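Long-range contacts in vesicular integral-membrane protein VIP36 (Canis lupus familiaris, PDB 2DUR), which binds high-mannose glycans through its calcium-dependent lumenal lectin domain and takes part in transport and sorting of glycoproteins in the early secretory pathway: residues S11-Y16 against S222-Q227; D28-T33 against D92-G97; P127-M132 against A156-R161; R175-T180 against C191-G196. All blocks are in the same frame, centred on the assembly; numbering follows the deposited sequence.

Contact 1 (S11-Y16 against S222-Q227); sequences SLIKPY and SMKLFQ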
loop_
_atom_site.group_PDB
_atom_site.type_symbol
_atom_site.label_atom_id
_atom_site.label_comp_id
_atom_site.label_asym_id
_atom_site.label_seq_id
_atom_site.Cartn_x
_atom_site.Cartn_y
_atom_site.Cartn_z
ATOM N N SER A 11 -9.413 -9.486 1.833
ATOM C CA SER A 11 -10.069 -8.193 1.820
ATOM C C SER A 11 -10.435 -7.752 3.227
ATOM O O SER A 11 -10.609 -8.583 4.105
ATOM C CB SER A 11 -11.354 -8.240 0.967
ATOM O OG SER A 11 -11.071 -8.638 -0.379
ATOM N N LEU A 12 -10.565 -6.446 3.394
ATOM C CA LEU A 12 -10.946 -5.821 4.654
ATOM C C LEU A 12 -12.208 -5.049 4.333
ATOM O O LEU A 12 -12.190 -4.074 3.588
ATOM C CB LEU A 12 -9.835 -4.867 5.126
ATOM C CG LEU A 12 -10.171 -3.983 6.344
ATOM C CD1 LEU A 12 -9.858 -4.732 7.653
ATOM C CD2 LEU A 12 -9.476 -2.615 6.276
ATOM N N ILE A 13 -13.344 -5.494 4.878
ATOM C CA ILE A 13 -14.620 -4.877 4.514
ATOM C C ILE A 13 -15.466 -4.713 5.777
ATOM O O ILE A 13 -15.558 -5.658 6.571
ATOM C CB ILE A 13 -15.390 -5.763 3.482
ATOM C CG1 ILE A 13 -14.556 -5.961 2.206
ATOM C CG2 ILE A 13 -16.711 -5.128 3.122
ATOM C CD1 ILE A 13 -15.136 -6.971 1.209
ATOM N N LYS A 14 -16.040 -3.525 5.966
ATOM C CA LYS A 14 -16.865 -3.276 7.163
ATOM C C LYS A 14 -18.002 -4.306 7.242
ATOM O O LYS A 14 -18.553 -4.684 6.200
ATOM C CB LYS A 14 -17.309 -1.809 7.349
ATOM C CG LYS A 14 -17.955 -1.052 6.201
ATOM C CD LYS A 14 -18.143 0.418 6.641
ATOM C CE LYS A 14 -17.757 1.449 5.560
ATOM N NZ LYS A 14 -17.559 2.884 6.055
ATOM N N PRO A 15 -18.328 -4.777 8.473
ATOM C CA PRO A 15 -17.916 -4.226 9.769
ATOM C C PRO A 15 -16.609 -4.819 10.313
ATOM O O PRO A 15 -16.307 -4.712 11.519
ATOM C CB PRO A 15 -19.095 -4.604 10.673
ATOM C CG PRO A 15 -19.574 -5.940 10.107
ATOM C CD PRO A 15 -19.155 -5.988 8.642
ATOM N N TYR A 16 -15.844 -5.432 9.415
ATOM C CA TYR A 16 -14.553 -6.024 9.712
ATOM C C TYR A 16 -14.755 -7.311 10.482
ATOM O O TYR A 16 -15.114 -7.322 11.667
ATOM C CB TYR A 16 -13.604 -5.016 10.382
ATOM C CG TYR A 16 -13.618 -3.694 9.647
ATOM C CD1 TYR A 16 -14.034 -2.524 10.279
ATOM C CD2 TYR A 16 -13.267 -3.620 8.288
ATOM C CE1 TYR A 16 -14.075 -1.316 9.614
ATOM C CE2 TYR A 16 -13.304 -2.413 7.599
ATOM C CZ TYR A 16 -13.710 -1.264 8.260
ATOM O OH TYR A 16 -13.760 -0.046 7.638
ATOM N N SER A 222 -11.785 0.317 3.219
ATOM C CA SER A 222 -11.845 -1.043 2.727
ATOM C C SER A 222 -10.623 -1.339 1.876
ATOM O O SER A 222 -10.000 -0.412 1.338
ATOM C CB SER A 222 -13.120 -1.278 1.878
ATOM O OG SER A 222 -13.097 -0.460 0.734
ATOM N N MET A 223 -10.312 -2.620 1.790
ATOM C CA MET A 223 -9.334 -3.164 0.851
ATOM C C MET A 223 -10.016 -4.358 0.209
ATOM O O MET A 223 -10.459 -5.269 0.899
ATOM C CB MET A 223 -8.089 -3.597 1.615
ATOM C CG MET A 223 -7.386 -2.387 2.239
ATOM S SD MET A 223 -5.872 -2.814 3.095
ATOM C CE MET A 223 -4.801 -3.323 1.757
ATOM N N LYS A 224 -10.141 -4.332 -1.113
ATOM C CA LYS A 224 -10.880 -5.377 -1.812
ATOM C C LYS A 224 -9.961 -5.959 -2.851
ATOM O O LYS A 224 -9.504 -5.233 -3.743
ATOM C CB LYS A 224 -12.146 -4.798 -2.455
ATOM C CG LYS A 224 -13.183 -4.357 -1.422
ATOM C CD LYS A 224 -14.347 -3.627 -2.096
ATOM C CE LYS A 224 -15.359 -3.121 -1.075
ATOM N NZ LYS A 224 -16.578 -2.591 -1.779
ATOM N N LEU A 225 -9.655 -7.235 -2.688
ATOM C CA LEU A 225 -8.685 -7.897 -3.551
ATOM C C LEU A 225 -9.425 -8.774 -4.540
ATOM O O LEU A 225 -10.190 -9.664 -4.131
ATOM C CB LEU A 225 -7.713 -8.724 -2.705
ATOM C CG LEU A 225 -6.464 -9.302 -3.377
ATOM C CD1 LEU A 225 -6.794 -10.478 -4.257
ATOM C CD2 LEU A 225 -5.687 -8.246 -4.147
ATOM N N PHE A 226 -9.145 -8.558 -5.828
ATOM C CA PHE A 226 -9.786 -9.332 -6.901
ATOM C C PHE A 226 -8.790 -10.230 -7.606
ATOM O O PHE A 226 -7.674 -9.802 -7.899
ATOM C CB PHE A 226 -10.417 -8.377 -7.906
ATOM C CG PHE A 226 -11.487 -7.513 -7.309
ATOM C CD1 PHE A 226 -11.195 -6.226 -6.868
ATOM C CD2 PHE A 226 -12.787 -7.996 -7.172
ATOM C CE1 PHE A 226 -12.181 -5.423 -6.305
ATOM C CE2 PHE A 226 -13.772 -7.206 -6.599
ATOM C CZ PHE A 226 -13.477 -5.920 -6.171
ATOM N N GLN A 227 -9.184 -11.479 -7.850
ATOM C CA GLN A 227 -8.404 -12.364 -8.679
ATOM C C GLN A 227 -8.655 -12.006 -10.145
ATOM O O GLN A 227 -9.800 -11.870 -10.576
ATOM C CB GLN A 227 -8.789 -13.817 -8.426
ATOM C CG GLN A 227 -8.002 -14.804 -9.252
ATOM C CD GLN A 227 -8.411 -16.245 -9.002
ATOM O OE1 GLN A 227 -9.403 -16.519 -8.316
ATOM N NE2 GLN A 227 -7.641 -17.173 -9.545
#
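With chi1 at -58°, Ser11 holds its OG anti to its own carbonyl carbon, and there the hydroxyl oxygen meets the backbone N-H of Leu225. The bond from Leu225 N to Ser11 OG is 3.1 Å long and almost straight, 174° at the hydrogen. Leu12 has CG anti to the backbone N; its CB lies 4.1 Å from CB of Met223, and its side chain also touches Ile220. Ile13 turns CG1 anti to the carbonyl carbon, and its CD1 arrives 4.2 Å from CG of Lys224, whose extended chain it crosses at about a right angle. The backbones of Leu12 and Met223 form a single antiparallel bridge, a hydrogen-bonded pair. Leu12 N gives to Met223 O at 2.8 Å, and Met223 N returns a bond of 3.0 Å to Leu12 O, reaching a lone pair in the carbonyl plane. That carbonyl oxygen also receives a CA-H...O contact from Ser222 CA at 3.2 Å. Ser11 OG donates to its strongest polar partner, Lys7 O, and accepts from Leu225 N, so one hydroxyl joins two parts of the N-terminal arm to the strand. The arm thus runs beside one edge of strand 217-227 in the lectin beta-sandwich, while strand 64-73 bonds to the other edge and Trp27 of strand 27-31 packs against Leu12 and Met223.

Contact 2 (D28-T33 against D92-G97); sequences DFQGST and DRLVPG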
loop_
_atom_site.group_PDB
_atom_site.type_symbol
_atom_site.label_atom_id
_atom_site.label_comp_id
_atom_site.label_asym_id
_atom_site.label_seq_id
_atom_site.Cartn_x
_atom_site.Cartn_y
_atom_site.Cartn_z
ATOM N N ASP A 28 -4.767 -8.753 11.409
ATOM C CA ASP A 28 -4.205 -8.358 12.702
ATOM C C ASP A 28 -4.102 -6.833 12.707
ATOM O O ASP A 28 -3.700 -6.225 11.707
ATOM C CB ASP A 28 -2.817 -8.951 12.901
ATOM C CG ASP A 28 -2.840 -10.450 13.128
ATOM O OD1 ASP A 28 -3.553 -10.884 14.037
ATOM O OD2 ASP A 28 -2.130 -11.184 12.429
ATOM N N PHE A 29 -4.472 -6.223 13.828
ATOM C CA PHE A 29 -4.481 -4.775 13.984
ATOM C C PHE A 29 -3.351 -4.424 14.951
ATOM O O PHE A 29 -3.330 -4.901 16.077
ATOM C CB PHE A 29 -5.856 -4.319 14.498
ATOM C CG PHE A 29 -6.982 -4.740 13.585
ATOM C CD1 PHE A 29 -7.642 -5.945 13.791
ATOM C CD2 PHE A 29 -7.310 -3.961 12.482
ATOM C CE1 PHE A 29 -8.653 -6.351 12.918
ATOM C CE2 PHE A 29 -8.319 -4.346 11.609
ATOM C CZ PHE A 29 -8.982 -5.559 11.837
ATOM N N GLN A 30 -2.386 -3.634 14.478
ATOM C CA GLN A 30 -1.099 -3.474 15.196
ATOM C C GLN A 30 -0.778 -2.003 15.427
ATOM O O GLN A 30 -1.198 -1.118 14.677
ATOM C CB GLN A 30 0.056 -4.158 14.414
ATOM C CG GLN A 30 1.428 -4.108 15.117
ATOM C CD GLN A 30 2.131 -2.765 14.939
ATOM O OE1 GLN A 30 1.901 -2.064 13.956
ATOM N NE2 GLN A 30 2.998 -2.410 15.894
ATOM N N GLY A 31 -0.024 -1.720 16.494
ATOM C CA GLY A 31 0.400 -0.329 16.709
ATOM C C GLY A 31 -0.764 0.598 17.056
ATOM O O GLY A 31 -1.747 0.177 17.666
ATOM N N SER A 32 -0.649 1.849 16.640
ATOM C CA SER A 32 -1.657 2.866 16.942
ATOM C C SER A 32 -3.029 2.594 16.326
ATOM O O SER A 32 -3.991 3.258 16.700
ATOM C CB SER A 32 -1.186 4.273 16.548
ATOM O OG SER A 32 -0.817 4.320 15.160
ATOM N N THR A 33 -3.110 1.608 15.430
ATOM C CA THR A 33 -4.380 1.295 14.746
ATOM C C THR A 33 -5.560 1.126 15.714
ATOM O O THR A 33 -5.460 0.402 16.697
ATOM C CB THR A 33 -4.221 0.027 13.929
ATOM O OG1 THR A 33 -3.209 0.282 12.946
ATOM C CG2 THR A 33 -5.534 -0.333 13.222
ATOM N N ASP A 92 7.328 -10.510 5.059
ATOM C CA ASP A 92 7.123 -10.425 6.497
ATOM C C ASP A 92 5.900 -9.568 6.782
ATOM O O ASP A 92 5.470 -8.751 5.946
ATOM C CB ASP A 92 8.373 -9.849 7.178
ATOM C CG ASP A 92 9.603 -10.746 7.011
ATOM O OD1 ASP A 92 9.443 -11.954 6.724
ATOM O OD2 ASP A 92 10.732 -10.252 7.136
ATOM N N ARG A 93 5.321 -9.780 7.957
ATOM C CA ARG A 93 4.166 -9.033 8.388
ATOM C C ARG A 93 4.383 -8.639 9.845
ATOM O O ARG A 93 5.237 -9.216 10.534
ATOM C CB ARG A 93 2.918 -9.911 8.284
ATOM C CG ARG A 93 3.012 -11.168 9.101
ATOM C CD ARG A 93 1.995 -12.240 8.703
ATOM N NE ARG A 93 0.614 -11.760 8.732
ATOM C CZ ARG A 93 -0.117 -11.672 9.844
ATOM N NH1 ARG A 93 0.415 -12.028 11.010
ATOM N NH2 ARG A 93 -1.358 -11.224 9.801
ATOM N N LEU A 94 3.615 -7.648 10.271
ATOM C CA LEU A 94 3.484 -7.200 11.673
ATOM C C LEU A 94 4.647 -6.401 12.273
ATOM O O LEU A 94 4.502 -5.870 13.393
ATOM C CB LEU A 94 3.024 -8.351 12.591
ATOM C CG LEU A 94 1.519 -8.684 12.552
ATOM C CD1 LEU A 94 1.226 -10.039 13.195
ATOM C CD2 LEU A 94 0.665 -7.572 13.187
ATOM N N VAL A 95 5.755 -6.267 11.541
ATOM C CA VAL A 95 6.974 -5.679 12.126
ATOM C C VAL A 95 6.916 -4.180 11.942
ATOM O O VAL A 95 6.899 -3.696 10.795
ATOM C CB VAL A 95 8.298 -6.256 11.528
ATOM C CG1 VAL A 95 9.497 -5.804 12.370
ATOM C CG2 VAL A 95 8.258 -7.782 11.408
ATOM N N PRO A 96 6.861 -3.427 13.052
ATOM C CA PRO A 96 6.809 -1.980 12.949
ATOM C C PRO A 96 8.191 -1.421 12.592
ATOM O O PRO A 96 9.203 -2.131 12.700
ATOM C CB PRO A 96 6.387 -1.537 14.358
ATOM C CG PRO A 96 6.853 -2.603 15.234
ATOM C CD PRO A 96 6.854 -3.884 14.466
ATOM N N GLY A 97 8.213 -0.180 12.135
ATOM C CA GLY A 97 9.458 0.448 11.729
ATOM C C GLY A 97 9.236 1.843 11.186
ATOM O O GLY A 97 8.138 2.405 11.312
#
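One carboxylate oxygen, OD2 of Asp28, takes both bonds that the guanidinium of Arg93 offers across this surface contact. NH2 of Arg93 donates at 2.7 Å to the anti lone pair of Asp28 OD2, while NH1 reaches the same OD2 at 3.0 Å, nearly along the C-O axis. The salt bridge is therefore end-on and converges on a single atom. OD2 lies almost in the guanidinium plane, yet the carboxylate is turned 65° from that plane. Arg93 gets there by starting from the crowded chi1 position (58°), between backbone N and carbonyl carbon, and bending again at chi3. Its NH2 has a further, weak bond to the backbone oxygen of Asn55. Leu94 packs beside the ion pair: CD1 comes 3.6 Å from Asp28 OD2, and CD2 lies 3.7 Å from CB of Gln30 as the two side chains slide past each other in opposite directions. Gln30 bends at chi2 (-80°), which sets NE2 against the Pro96 ring, 3.8 Å from its CB, in van der Waals contact. The amide oxygen OE1 of Gln30 is satisfied by the hydroxyl of Ser52 on the adjoining strand. With no backbone hydrogen bond between the two segments, side-chain contacts join the outermost strand 27-31 of one sheet of the legume-lectin-like beta-sandwich to the loop after strand 84-90 and the weak strand at 96-97.

Contact 3 (P127-M132 against A156-R161); sequences PYISVM and ADFRNR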
loop_
_atom_site.group_PDB
_atom_site.type_symbol
_atom_site.label_atom_id
_atom_site.label_comp_id
_atom_site.label_asym_id
_atom_site.label_seq_id
_atom_site.Cartn_x
_atom_site.Cartn_y
_atom_site.Cartn_z
ATOM N N PRO A 127 1.221 15.759 -2.422
ATOM C CA PRO A 127 1.609 14.382 -2.092
ATOM C C PRO A 127 2.112 13.576 -3.289
ATOM O O PRO A 127 1.768 13.867 -4.437
ATOM C CB PRO A 127 0.325 13.760 -1.563
ATOM C CG PRO A 127 -0.484 14.959 -1.085
ATOM C CD PRO A 127 -0.203 15.990 -2.121
ATOM N N TYR A 128 2.921 12.562 -3.011
ATOM C CA TYR A 128 3.590 11.831 -4.087
ATOM C C TYR A 128 3.427 10.335 -3.816
ATOM O O TYR A 128 3.759 9.846 -2.717
ATOM C CB TYR A 128 5.090 12.247 -4.175
ATOM C CG TYR A 128 5.764 11.772 -5.439
ATOM C CD1 TYR A 128 5.681 12.511 -6.621
ATOM C CD2 TYR A 128 6.466 10.560 -5.467
ATOM C CE1 TYR A 128 6.288 12.063 -7.776
ATOM C CE2 TYR A 128 7.069 10.102 -6.636
ATOM C CZ TYR A 128 6.977 10.860 -7.783
ATOM O OH TYR A 128 7.561 10.424 -8.954
ATOM N N ILE A 129 2.908 9.629 -4.810
ATOM C CA ILE A 129 2.680 8.196 -4.703
ATOM C C ILE A 129 3.785 7.517 -5.491
ATOM O O ILE A 129 4.008 7.829 -6.650
ATOM C CB ILE A 129 1.309 7.776 -5.336
ATOM C CG1 ILE A 129 0.157 8.424 -4.551
ATOM C CG2 ILE A 129 1.155 6.254 -5.373
ATOM C CD1 ILE A 129 -1.224 8.094 -5.134
ATOM N N SER A 130 4.476 6.572 -4.870
ATOM C CA SER A 130 5.571 5.892 -5.574
ATOM C C SER A 130 5.595 4.412 -5.239
ATOM O O SER A 130 4.929 3.971 -4.313
ATOM C CB SER A 130 6.916 6.566 -5.267
ATOM O OG SER A 130 7.259 6.435 -3.894
ATOM N N VAL A 131 6.319 3.630 -6.036
ATOM C CA VAL A 131 6.470 2.214 -5.735
ATOM C C VAL A 131 7.960 1.894 -5.500
ATOM O O VAL A 131 8.833 2.545 -6.067
ATOM C CB VAL A 131 5.900 1.311 -6.845
ATOM C CG1 VAL A 131 4.365 1.369 -6.824
ATOM C CG2 VAL A 131 6.469 1.710 -8.237
ATOM N N MET A 132 8.200 0.865 -4.708
ATOM C CA MET A 132 9.546 0.394 -4.388
ATOM C C MET A 132 9.500 -1.124 -4.329
ATOM O O MET A 132 8.564 -1.690 -3.773
ATOM C CB MET A 132 10.003 0.998 -3.046
ATOM C CG MET A 132 11.367 0.468 -2.576
ATOM S SD MET A 132 11.795 1.414 -1.094
ATOM C CE MET A 132 13.309 0.558 -0.641
ATOM N N ALA A 156 -0.109 13.269 -6.609
ATOM C CA ALA A 156 -1.539 12.935 -6.447
ATOM C C ALA A 156 -2.180 13.736 -5.320
ATOM O O ALA A 156 -1.667 13.765 -4.204
ATOM C CB ALA A 156 -1.736 11.426 -6.208
ATOM N N ASP A 157 -3.302 14.399 -5.614
ATOM C CA ASP A 157 -3.932 15.299 -4.644
ATOM C C ASP A 157 -4.998 14.526 -3.889
ATOM O O ASP A 157 -6.184 14.538 -4.264
ATOM C CB ASP A 157 -4.527 16.511 -5.395
ATOM C CG ASP A 157 -5.173 17.534 -4.468
ATOM O OD1 ASP A 157 -5.041 17.421 -3.230
ATOM O OD2 ASP A 157 -5.817 18.473 -4.998
ATOM N N PHE A 158 -4.586 13.793 -2.853
ATOM C CA PHE A 158 -5.528 12.915 -2.167
ATOM C C PHE A 158 -5.921 13.343 -0.756
ATOM O O PHE A 158 -6.755 12.689 -0.135
ATOM C CB PHE A 158 -5.067 11.454 -2.178
ATOM C CG PHE A 158 -3.727 11.227 -1.534
ATOM C CD1 PHE A 158 -2.616 10.974 -2.314
ATOM C CD2 PHE A 158 -3.596 11.220 -0.138
ATOM C CE1 PHE A 158 -1.349 10.741 -1.720
ATOM C CE2 PHE A 158 -2.351 10.982 0.459
ATOM C CZ PHE A 158 -1.242 10.745 -0.319
ATOM N N ARG A 159 -5.342 14.428 -0.254
ATOM C CA ARG A 159 -5.575 14.813 1.128
ATOM C C ARG A 159 -6.754 15.765 1.279
ATOM O O ARG A 159 -6.908 16.703 0.483
ATOM C CB ARG A 159 -4.316 15.456 1.693
ATOM C CG ARG A 159 -4.304 15.486 3.153
ATOM C CD ARG A 159 -2.924 15.873 3.661
ATOM N NE ARG A 159 -3.102 16.395 4.996
ATOM C CZ ARG A 159 -3.544 17.611 5.281
ATOM N NH1 ARG A 159 -3.834 18.474 4.305
ATOM N NH2 ARG A 159 -3.695 17.963 6.541
ATOM N N ASN A 160 -7.574 15.516 2.295
ATOM C CA ASN A 160 -8.620 16.468 2.692
ATOM C C ASN A 160 -9.602 16.726 1.558
ATOM O O ASN A 160 -10.019 17.879 1.353
ATOM C CB ASN A 160 -8.005 17.803 3.151
ATOM C CG ASN A 160 -7.579 17.790 4.625
ATOM O OD1 ASN A 160 -7.914 16.878 5.373
ATOM N ND2 ASN A 160 -6.851 18.816 5.039
ATOM N N ARG A 161 -9.961 15.672 0.833
ATOM C CA ARG A 161 -10.954 15.794 -0.237
ATOM C C ARG A 161 -12.390 15.698 0.292
ATOM O O ARG A 161 -12.651 15.033 1.287
ATOM C CB ARG A 161 -10.706 14.735 -1.320
ATOM C CG ARG A 161 -9.274 14.715 -1.885
ATOM C CD ARG A 161 -8.825 16.067 -2.449
ATOM N NE ARG A 161 -9.727 16.535 -3.513
ATOM C CZ ARG A 161 -9.525 16.366 -4.826
ATOM N NH1 ARG A 161 -8.432 15.755 -5.295
ATOM N NH2 ARG A 161 -10.425 16.825 -5.692
#
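A single backbone bond, Ala156 N to Pro127 O at 2.9 Å, closes the contact, its donor standing 35° out of the carbonyl plane rather than on a lone pair. It lies where strand 128-135 of the L-type lectin beta-sandwich begins, next to the loop that leaves the edge strand 152-155; Thr155 OG1 also bonds to Pro127 O. Pro127 follows a cis peptide bond, and its ring leans over the Ala156 carbonyl, with CB 3.3 Å from Ala156 O. Phe158 adopts the crowded chi1 position (59°), between its backbone N and carbonyl carbon, which swings the ring back toward the strand. CG of Pro127 then lies over one face of that ring, offset toward the rim, and CB of Pro127 is 3.5 Å from Phe158 CE1. Leu113 and Val72, from strands of the two sheets, also touch Phe158. The Pro127 side chain is about 6 Å from that of Asp114, a calcium ligand, so this packing borders the metal site without forming part of it. Ile129 crosses Phe158 obliquely, its CG1 4.0 Å from CE1, and pushes CD1 to within 3.5 Å of Ala156 CB.

Contact 4 (R175-T180 against C191-G196); sequences RLTVMT and CIDITG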
loop_
_atom_site.group_PDB
_atom_site.type_symbol
_atom_site.label_atom_id
_atom_site.label_comp_id
_atom_site.label_asym_id
_atom_site.label_seq_id
_atom_site.Cartn_x
_atom_site.Cartn_y
_atom_site.Cartn_z
ATOM N N ARG A 175 3.556 -6.791 -14.990
ATOM C CA ARG A 175 3.099 -5.433 -15.137
ATOM C C ARG A 175 2.482 -4.972 -13.826
ATOM O O ARG A 175 1.575 -5.612 -13.300
ATOM C CB ARG A 175 2.084 -5.309 -16.300
ATOM C CG ARG A 175 1.650 -3.894 -16.604
ATOM C CD ARG A 175 0.557 -3.942 -17.679
ATOM N NE ARG A 175 0.050 -2.603 -17.982
ATOM C CZ ARG A 175 -0.882 -2.363 -18.927
ATOM N NH1 ARG A 175 -1.405 -3.372 -19.629
ATOM N NH2 ARG A 175 -1.307 -1.128 -19.146
ATOM N N LEU A 176 2.989 -3.851 -13.334
ATOM C CA LEU A 176 2.513 -3.247 -12.087
ATOM C C LEU A 176 1.882 -1.911 -12.434
ATOM O O LEU A 176 2.539 -1.015 -12.963
ATOM C CB LEU A 176 3.700 -3.045 -11.126
ATOM C CG LEU A 176 3.340 -2.356 -9.794
ATOM C CD1 LEU A 176 2.354 -3.179 -8.983
ATOM C CD2 LEU A 176 4.607 -2.048 -8.981
ATOM N N THR A 177 0.594 -1.773 -12.138
ATOM C CA THR A 177 -0.127 -0.545 -12.479
ATOM C C THR A 177 -0.749 0.015 -11.207
ATOM O O THR A 177 -1.385 -0.709 -10.438
ATOM C CB THR A 177 -1.250 -0.812 -13.544
ATOM O OG1 THR A 177 -0.717 -1.571 -14.639
ATOM C CG2 THR A 177 -1.834 0.479 -14.039
ATOM N N VAL A 178 -0.554 1.304 -10.993
ATOM C CA VAL A 178 -1.216 1.994 -9.886
ATOM C C VAL A 178 -2.067 3.099 -10.483
ATOM O O VAL A 178 -1.566 3.903 -11.275
ATOM C CB VAL A 178 -0.174 2.611 -8.904
ATOM C CG1 VAL A 178 -0.882 3.287 -7.738
ATOM C CG2 VAL A 178 0.788 1.529 -8.412
ATOM N N MET A 179 -3.355 3.120 -10.121
ATOM C CA MET A 179 -4.298 4.131 -10.610
ATOM C C MET A 179 -4.986 4.803 -9.428
ATOM O O MET A 179 -5.054 4.233 -8.351
ATOM C CB MET A 179 -5.331 3.477 -11.527
ATOM C CG MET A 179 -4.682 2.682 -12.636
ATOM S SD MET A 179 -5.850 1.822 -13.706
ATOM C CE MET A 179 -6.449 0.538 -12.603
ATOM N N THR A 180 -5.510 6.003 -9.643
ATOM C CA THR A 180 -6.169 6.725 -8.560
ATOM C C THR A 180 -7.593 7.094 -8.982
ATOM O O THR A 180 -7.896 7.206 -10.187
ATOM C CB THR A 180 -5.410 8.005 -8.195
ATOM O OG1 THR A 180 -5.363 8.878 -9.318
ATOM C CG2 THR A 180 -3.950 7.699 -7.772
ATOM N N CYS A 191 -1.355 6.447 -12.695
ATOM C CA CYS A 191 -0.328 7.042 -11.858
ATOM C C CYS A 191 1.020 6.414 -12.241
ATOM O O CYS A 191 1.951 7.110 -12.649
ATOM C CB CYS A 191 -0.669 6.850 -10.379
ATOM S SG CYS A 191 0.625 7.416 -9.255
ATOM N N ILE A 192 1.062 5.092 -12.159
ATOM C CA ILE A 192 2.254 4.302 -12.448
ATOM C C ILE A 192 1.834 3.155 -13.364
ATOM O O ILE A 192 0.772 2.542 -13.170
ATOM C CB ILE A 192 2.825 3.717 -11.136
ATOM C CG1 ILE A 192 3.318 4.840 -10.225
ATOM C CG2 ILE A 192 3.894 2.630 -11.434
ATOM C CD1 ILE A 192 3.365 4.382 -8.735
ATOM N N ASP A 193 2.651 2.872 -14.375
ATOM C CA ASP A 193 2.427 1.692 -15.195
ATOM C C ASP A 193 3.782 1.230 -15.711
ATOM O O ASP A 193 4.366 1.829 -16.626
ATOM C CB ASP A 193 1.469 2.013 -16.358
ATOM C CG ASP A 193 0.829 0.786 -16.989
ATOM O OD1 ASP A 193 0.934 -0.355 -16.496
ATOM O OD2 ASP A 193 0.140 1.015 -18.020
ATOM N N ILE A 194 4.280 0.174 -15.091
ATOM C CA ILE A 194 5.623 -0.326 -15.400
ATOM C C ILE A 194 5.613 -1.831 -15.586
ATOM O O ILE A 194 4.688 -2.515 -15.148
ATOM C CB ILE A 194 6.649 0.050 -14.299
ATOM C CG1 ILE A 194 6.255 -0.555 -12.958
ATOM C CG2 ILE A 194 6.782 1.588 -14.189
ATOM C CD1 ILE A 194 7.282 -0.340 -11.838
ATOM N N THR A 195 6.663 -2.350 -16.231
ATOM C CA THR A 195 6.738 -3.775 -16.488
ATOM C C THR A 195 8.099 -4.287 -15.993
ATOM O O THR A 195 8.952 -3.498 -15.595
ATOM C CB THR A 195 6.590 -4.090 -17.999
ATOM O OG1 THR A 195 7.557 -3.324 -18.733
ATOM C CG2 THR A 195 5.153 -3.736 -18.469
ATOM N N GLY A 196 8.251 -5.602 -16.027
ATOM C CA GLY A 196 9.498 -6.257 -15.619
ATOM C C GLY A 196 9.593 -6.413 -14.124
ATOM O O GLY A 196 10.677 -6.648 -13.597
#
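Arg175 and Asp193 lie with guanidinium and carboxylate nearly coplanar, their planes 18° apart, in a side-on, two-pronged salt bridge. NE of Arg175 donates to Asp193 OD1 at 2.8 Å, almost straight at 175°, and NH2 to OD2, also at 2.8 Å; each oxygen uses its syn lone pair. The extended Arg175 chain allows this diagonal reach. Thr177, lying beside Asp193 and pointing the same way, gives its hydroxyl proton to OD1 from above the carboxylate plane, so OD1 is held by two donors. Its OG1-OD1 distance is 2.8 Å. On the other face, Val178 and Ile192 also run side by side, with Val178 CG2 3.9 Å from Ile192 CD1, and Leu176 CB meets Ile194 CG1 at 4.0 Å. The backbones pair antiparallel, and at Val178 a classic beta bulge sets both Cys191 and Ile192 opposite it: Val178 O accepts from Cys191 N at 2.9 Å and from Ile192 N at 3.0 Å. The two strands form a hairpin. Strand 165-172 flanks strand 175-181 on its other edge, Val131 of the opposing sheet packs on Leu176, Val178 and Ile192, and the Cys191-Cys154 disulfide ties the bulge to strand 152-155.

Overall arrangement
From the N terminus, contact 1 closes the longest loop, bringing residues 11-16 to strand 217-227, far along the chain; the other three contacts nest inside it. Contact 2 closes first within that loop, tying the edge strand 27-31 to the residues after strand 84-90; contact 3 follows, then contact 4, which closes the short loop of the hairpin 175-181/189-198, all in series and without crossing. Contact 1 touches contact 2 where Leu12 CD1 meets Phe29 CE2, joining the N-terminal arm to strand 27-31. Contacts 3 and 4 meet across the sandwich, with Ile129 against Thr180 and Cys191, so they link the two sheets. Contacts 2 and 4 lie on opposite sides of the chain's centre.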